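Local coordinates for protein beta-hydroxyacid dehydrogenase, 3-hydroxyisobutyrate dehydrogenase (Saccharomonospora xinjiangensis XJ-54, PDB 6GRL) that probably reduces imines to amines with NADPH as hydride donor, including the imines formed during reductive amination, with S-selectivity, at residues I198-L201 with H202-V206; N120-W123 with A124-R127; N50-A53 with S54-R57. All coordinates share one frame; numbering follows the deposited sequence.

Contact 1: residues I198-L201 with H202-V206; sequences IGFL and HTLSV
L204 meets two side chains of the turn before it, L201 and F200. Its CD1 comes to 4.1 Å from L201 CD2, and the same methyl sits over the face of the F200 ring, 3.9 Å from the centroid and 28° off the normal, so this one methyl touches F200 and L201 together. L204 CD2 lies farther along the ring, near CE1. F200 reaches this position because its CG is anti to the backbone N (chi1 167°), which brings a ring whose CB starts away from the later turn back to meet it. L201 takes part through its backbone as well: L201 O receives the amide of S205 at 3.0 Å, one turn on.

H202 lies on another flank, its imidazole crossing the side chain of I198 at a slant. Its NE2 is 3.6 Å from I198 CG1, and its CD2 stands obliquely 3.1 Å from I198 O. That same carbonyl takes the backbone bond from H202 N, nearly straight at 170°, so the imidazole rests against a carbonyl already used by the helix. Beyond the contact, H202 also touches R265 and E271.

T203 adds a second grip to G199. Its OG1 donates to G199 O at 2.7 Å, while T203 N reaches the same oxygen from the opposite face of the carbonyl plane, so the hydroxyl is satisfied by the helix itself.

F200 leans on A218 and V221, and T203 and L204 on F217, all of helix 214-225. A different flank, through H202, faces helix 251-267 and the loop after it. This is the far part of the long helix 181-209, the interdomain helix that in imine reductases joins the Rossmann domain to the all-helical C-terminal domain.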
# COMPACT_ATOMS: atom_id res chain seq x y z
N ILE A 198 -2.72 -17.12 -1.62
CA ILE A 198 -3.55 -18.23 -1.16
C ILE A 198 -3.94 -19.12 -2.34
O ILE A 198 -4.01 -20.35 -2.20
CB ILE A 198 -4.79 -17.71 -0.39
CG1 ILE A 198 -5.52 -18.87 0.28
CG2 ILE A 198 -5.74 -16.95 -1.30
CD1 ILE A 198 -4.67 -19.64 1.27
N GLY A 199 -4.17 -18.53 -3.51
CA GLY A 199 -4.36 -19.34 -4.70
C GLY A 199 -3.12 -20.15 -5.04
O GLY A 199 -3.21 -21.28 -5.52
N PHE A 200 -1.94 -19.58 -4.76
CA PHE A 200 -0.69 -20.30 -4.96
C PHE A 200 -0.61 -21.53 -4.07
O PHE A 200 -0.24 -22.62 -4.52
CB PHE A 200 0.49 -19.35 -4.71
CG PHE A 200 1.82 -20.03 -4.59
CD1 PHE A 200 2.40 -20.66 -5.68
CD2 PHE A 200 2.51 -20.01 -3.39
CE1 PHE A 200 3.63 -21.27 -5.57
CE2 PHE A 200 3.74 -20.62 -3.27
CZ PHE A 200 4.30 -21.25 -4.37
N LEU A 201 -0.96 -21.37 -2.79
CA LEU A 201 -0.91 -22.50 -1.86
C LEU A 201 -1.88 -23.60 -2.28
O LEU A 201 -1.52 -24.79 -2.27
CB LEU A 201 -1.21 -22.04 -0.44
CG LEU A 201 -0.15 -21.18 0.25
CD1 LEU A 201 -0.46 -21.06 1.74
CD2 LEU A 201 1.24 -21.74 0.03
N HIS A 202 -3.11 -23.24 -2.64
CA HIS A 202 -4.07 -24.24 -3.08
C HIS A 202 -3.61 -24.94 -4.35
O HIS A 202 -3.86 -26.14 -4.53
CB HIS A 202 -5.44 -23.60 -3.30
CG HIS A 202 -6.08 -23.10 -2.04
ND1 HIS A 202 -6.15 -23.86 -0.89
CD2 HIS A 202 -6.68 -21.92 -1.75
CE1 HIS A 202 -6.77 -23.17 0.05
NE2 HIS A 202 -7.10 -21.99 -0.44
N THR A 203 -2.92 -24.22 -5.25
CA THR A 203 -2.37 -24.86 -6.44
C THR A 203 -1.29 -25.87 -6.06
O THR A 203 -1.19 -26.94 -6.67
CB THR A 203 -1.81 -23.80 -7.38
OG1 THR A 203 -2.82 -22.83 -7.67
CG2 THR A 203 -1.34 -24.43 -8.69
N LEU A 204 -0.46 -25.54 -5.06
CA LEU A 204 0.52 -26.50 -4.57
C LEU A 204 -0.16 -27.74 -4.00
O LEU A 204 0.35 -28.85 -4.13
CB LEU A 204 1.41 -25.85 -3.51
CG LEU A 204 2.29 -24.68 -3.95
CD1 LEU A 204 3.10 -24.16 -2.77
CD2 LEU A 204 3.21 -25.08 -5.09
N SER A 205 -1.33 -27.56 -3.37
CA SER A 205 -2.07 -28.70 -2.86
C SER A 205 -2.48 -29.64 -3.99
O SER A 205 -2.46 -30.87 -3.82
CB SER A 205 -3.31 -28.22 -2.10
OG SER A 205 -2.95 -27.45 -0.97
N VAL A 206 -2.84 -29.09 -5.15
CA VAL A 206 -3.25 -29.92 -6.27
C VAL A 206 -2.08 -30.77 -6.76
O VAL A 206 -2.22 -31.99 -6.93
CB VAL A 206 -3.82 -29.05 -7.41
CG1 VAL A 206 -4.02 -29.89 -8.66
CG2 VAL A 206 -5.14 -28.42 -6.98

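Contact 2: residues N120-W123 with A124-R127; sequences NERW and ARER
Just past the C-terminal end of helix 114-126, the connecting helix of a beta-alpha-beta unit, R127 folds back and lies flat on the indole of W123. The guanidinium and ring planes are only 12° apart, with centres 3.5 Å apart, and NE1 of W123 lies beneath the middle of the guanidinium at 3.2 Å from CZ of R127. This is a cation-pi stack on the five-membered ring. The aliphatic part continues it: R127 CD stands 3.6 Å from the centroid of the W123 six-membered ring, almost directly above it. W123 offers this face because its CG is anti to the backbone N (chi1 -175°).

NH1 of R127 also donates to W123 O at 3.0 Å, a somewhat bent bond, so one tryptophan holds the arginine by both ring and carbonyl. The positive charge is probably favoured beside this carbonyl near the helix end. E126 OE1 meets the guanidinium at its edge in a salt bridge whose hydrogen bond is weak, 3.4 Å from R127 NH1. With a serine in place of W123, the guanidinium of R127 would probably lose the surface it lies on and be held less firmly, by the backbone carbonyl and E126.

Strand 105-108 precedes this helix in the Rossmann-type domain and strand 130-137 follows it; W123 packs on L106 and L101, and A124 on L106 and Y131. On another flank of the helix E121 OE1 pairs with R125 NH2 at 3.4 Å, a salt bridge whose carboxylate and guanidinium planes stand 73° apart rather than side by side. R125 bends at chi3, bringing NH1 to 3.8 Å from CG of R122 and laying one guanidinium face over R122 CA.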
# COMPACT_ATOMS: atom_id res chain seq x y z
N ASN A 120 -8.00 12.07 10.11
CA ASN A 120 -6.78 12.80 10.44
C ASN A 120 -6.71 14.13 9.70
O ASN A 120 -6.28 15.14 10.26
CB ASN A 120 -5.55 11.96 10.12
CG ASN A 120 -5.43 10.72 10.99
OD1 ASN A 120 -6.03 10.65 12.06
ND2 ASN A 120 -4.65 9.75 10.53
N GLU A 121 -7.13 14.14 8.43
CA GLU A 121 -7.12 15.38 7.66
C GLU A 121 -8.04 16.43 8.28
O GLU A 121 -7.68 17.60 8.37
CB GLU A 121 -7.54 15.10 6.22
CG GLU A 121 -7.15 16.21 5.25
CD GLU A 121 -7.88 16.11 3.92
OE1 GLU A 121 -9.05 15.67 3.91
OE2 GLU A 121 -7.27 16.46 2.89
N ARG A 122 -9.24 16.01 8.70
CA ARG A 122 -10.16 16.95 9.34
C ARG A 122 -9.58 17.44 10.66
O ARG A 122 -9.69 18.63 10.98
CB ARG A 122 -11.52 16.28 9.55
CG ARG A 122 -12.31 16.06 8.28
CD ARG A 122 -13.74 15.62 8.58
NE ARG A 122 -13.78 14.34 9.28
CZ ARG A 122 -13.84 13.15 8.69
NH1 ARG A 122 -13.85 13.07 7.36
NH2 ARG A 122 -13.88 12.05 9.41
N TRP A 123 -8.96 16.54 11.43
CA TRP A 123 -8.33 16.93 12.69
C TRP A 123 -7.26 17.99 12.46
O TRP A 123 -7.18 18.98 13.20
CB TRP A 123 -7.73 15.70 13.36
CG TRP A 123 -7.15 15.92 14.72
CD1 TRP A 123 -7.79 15.77 15.92
CD2 TRP A 123 -5.81 16.31 15.03
NE1 TRP A 123 -6.93 16.05 16.95
CE2 TRP A 123 -5.71 16.38 16.43
CE3 TRP A 123 -4.68 16.60 14.26
CZ2 TRP A 123 -4.52 16.74 17.08
CZ3 TRP A 123 -3.51 16.96 14.90
CH2 TRP A 123 -3.44 17.02 16.30
N ALA A 124 -6.43 17.81 11.43
CA ALA A 124 -5.39 18.79 11.13
C ALA A 124 -5.99 20.10 10.63
O ALA A 124 -5.52 21.18 11.00
CB ALA A 124 -4.42 18.21 10.11
N ARG A 125 -7.02 20.02 9.79
CA ARG A 125 -7.61 21.23 9.22
C ARG A 125 -8.24 22.10 10.31
O ARG A 125 -8.10 23.33 10.28
CB ARG A 125 -8.64 20.88 8.15
CG ARG A 125 -9.36 22.08 7.56
CD ARG A 125 -10.39 21.66 6.52
NE ARG A 125 -10.12 20.33 5.97
CZ ARG A 125 -10.98 19.32 6.03
NH1 ARG A 125 -12.16 19.48 6.61
NH2 ARG A 125 -10.66 18.14 5.51
N GLU A 126 -8.93 21.48 11.27
CA GLU A 126 -9.49 22.23 12.39
C GLU A 126 -8.43 22.99 13.16
O GLU A 126 -8.75 23.97 13.84
CB GLU A 126 -10.24 21.29 13.33
CG GLU A 126 -11.43 20.58 12.71
CD GLU A 126 -11.69 19.22 13.32
OE1 GLU A 126 -11.09 18.91 14.37
OE2 GLU A 126 -12.49 18.45 12.74
N ARG A 127 -7.17 22.56 13.07
CA ARG A 127 -6.06 23.19 13.77
C ARG A 127 -5.20 24.05 12.86
O ARG A 127 -4.17 24.57 13.30
CB ARG A 127 -5.21 22.12 14.46
CG ARG A 127 -5.91 21.53 15.68
CD ARG A 127 -5.47 20.11 16.01
NE ARG A 127 -6.17 19.62 17.18
CZ ARG A 127 -7.43 19.18 17.17
NH1 ARG A 127 -8.12 19.15 16.04
NH2 ARG A 127 -8.00 18.77 18.30

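Contact 3: residues N50-A53 with S54-R57; sequences NRTA and SKCR
N50 reaches across to K55 with its amide nitrogen: ND2 lies 3.3 Å from K55 CG, the amide crossing the lysine near its root. The same ND2 donates to T52 O at 3.0 Å, with the acceptor close to the amide plane. K55 N reaches that oxygen from the opposite face of its plane at 3.2 Å, so T52 O is gripped twice. N50 OD1 accepts from L28 N, which fixes the rotation of the amide at both ends.

Behind this lies buried C56. Its SG packs 3.5 Å from A53 O, and the amide N of C56 donates to that oxygen at 3.1 Å, approaching from above the carbonyl plane, as is common for the i to i+3 bonds of a 3-10 turn. The turn joins strand 46-49 to helix 57-62, directly after the second strand of a Rossmann-type domain, where the adenosine ribose of the cofactor is usually met; L28, the residue N50 holds, lies within a glycine-rich pattern consistent with dinucleotide binding.

The outward side is looser. T52 CG2 rests 3.5 Å from S54 OG, a contact with no polar gain. K55 bends at chi2, chi3 and chi4, and its ammonium end leads away from the turn. R57 lays one guanidinium face over S54 CB.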
# COMPACT_ATOMS: atom_id res chain seq x y z
N ASN A 50 10.22 9.83 20.66
CA ASN A 50 9.74 8.46 20.76
C ASN A 50 9.17 8.24 22.15
O ASN A 50 9.67 8.81 23.13
CB ASN A 50 10.85 7.44 20.49
CG ASN A 50 10.31 6.06 20.16
OD1 ASN A 50 9.43 5.91 19.30
ND2 ASN A 50 10.79 5.05 20.88
N ARG A 51 8.13 7.41 22.24
CA ARG A 51 7.54 7.08 23.53
C ARG A 51 8.59 6.55 24.50
O ARG A 51 8.63 6.93 25.67
CB ARG A 51 6.41 6.07 23.35
CG ARG A 51 5.81 5.57 24.66
CD ARG A 51 4.96 6.64 25.32
NE ARG A 51 3.84 7.05 24.49
CZ ARG A 51 3.30 8.27 24.50
NH1 ARG A 51 3.78 9.20 25.31
NH2 ARG A 51 2.28 8.55 23.70
N THR A 52 9.46 5.66 24.01
CA THR A 52 10.64 5.24 24.75
C THR A 52 11.78 6.18 24.37
O THR A 52 12.32 6.10 23.26
CB THR A 52 11.00 3.79 24.44
OG1 THR A 52 9.86 2.96 24.69
CG2 THR A 52 12.16 3.33 25.30
N ALA A 53 12.14 7.08 25.29
CA ALA A 53 13.07 8.16 24.96
C ALA A 53 14.46 7.64 24.60
O ALA A 53 15.19 8.31 23.86
CB ALA A 53 13.16 9.14 26.13
N SER A 54 14.84 6.46 25.11
CA SER A 54 16.17 5.94 24.85
C SER A 54 16.41 5.64 23.37
O SER A 54 17.56 5.64 22.93
CB SER A 54 16.41 4.67 25.68
OG SER A 54 15.60 3.60 25.22
N LYS A 55 15.35 5.40 22.60
CA LYS A 55 15.51 5.13 21.18
C LYS A 55 15.95 6.35 20.39
O LYS A 55 16.30 6.22 19.21
CB LYS A 55 14.20 4.58 20.59
CG LYS A 55 13.65 3.38 21.34
CD LYS A 55 14.63 2.22 21.31
CE LYS A 55 14.67 1.56 19.93
NZ LYS A 55 13.40 0.86 19.62
N CYS A 56 15.94 7.54 21.00
CA CYS A 56 16.44 8.73 20.34
C CYS A 56 17.96 8.78 20.29
O CYS A 56 18.51 9.49 19.44
CB CYS A 56 15.93 9.99 21.05
SG CYS A 56 14.13 10.19 21.05
N ARG A 57 18.64 8.05 21.17
CA ARG A 57 20.09 8.18 21.29
C ARG A 57 20.84 7.89 20.00
O ARG A 57 21.73 8.68 19.65
CB ARG A 57 20.59 7.28 22.43
CG ARG A 57 20.09 7.68 23.81
CD ARG A 57 20.39 6.62 24.84
NE ARG A 57 19.88 6.98 26.16
CZ ARG A 57 19.80 6.14 27.19
NH1 ARG A 57 20.22 4.88 27.05
NH2 ARG A 57 19.32 6.55 28.35

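How the contacts relate
All three contacts are local and lie on the surface, but in two different parts of the molecule. Contacts 3 and 2 belong to the Rossmann-type domain, with centres 27 Å apart and nearest atoms about 13 Å apart: one is the turn after strand 46-49, the other a helix leading to strand 130-137. Contact 1 stands on the interdomain helix in the C-terminal part, its centre 45 Å from that of contact 2 and 44 Å from that of contact 3. The chain is in its apo form. Of the three, contact 3 alone touches the glycine-rich pattern where NADPH probably binds, through N50.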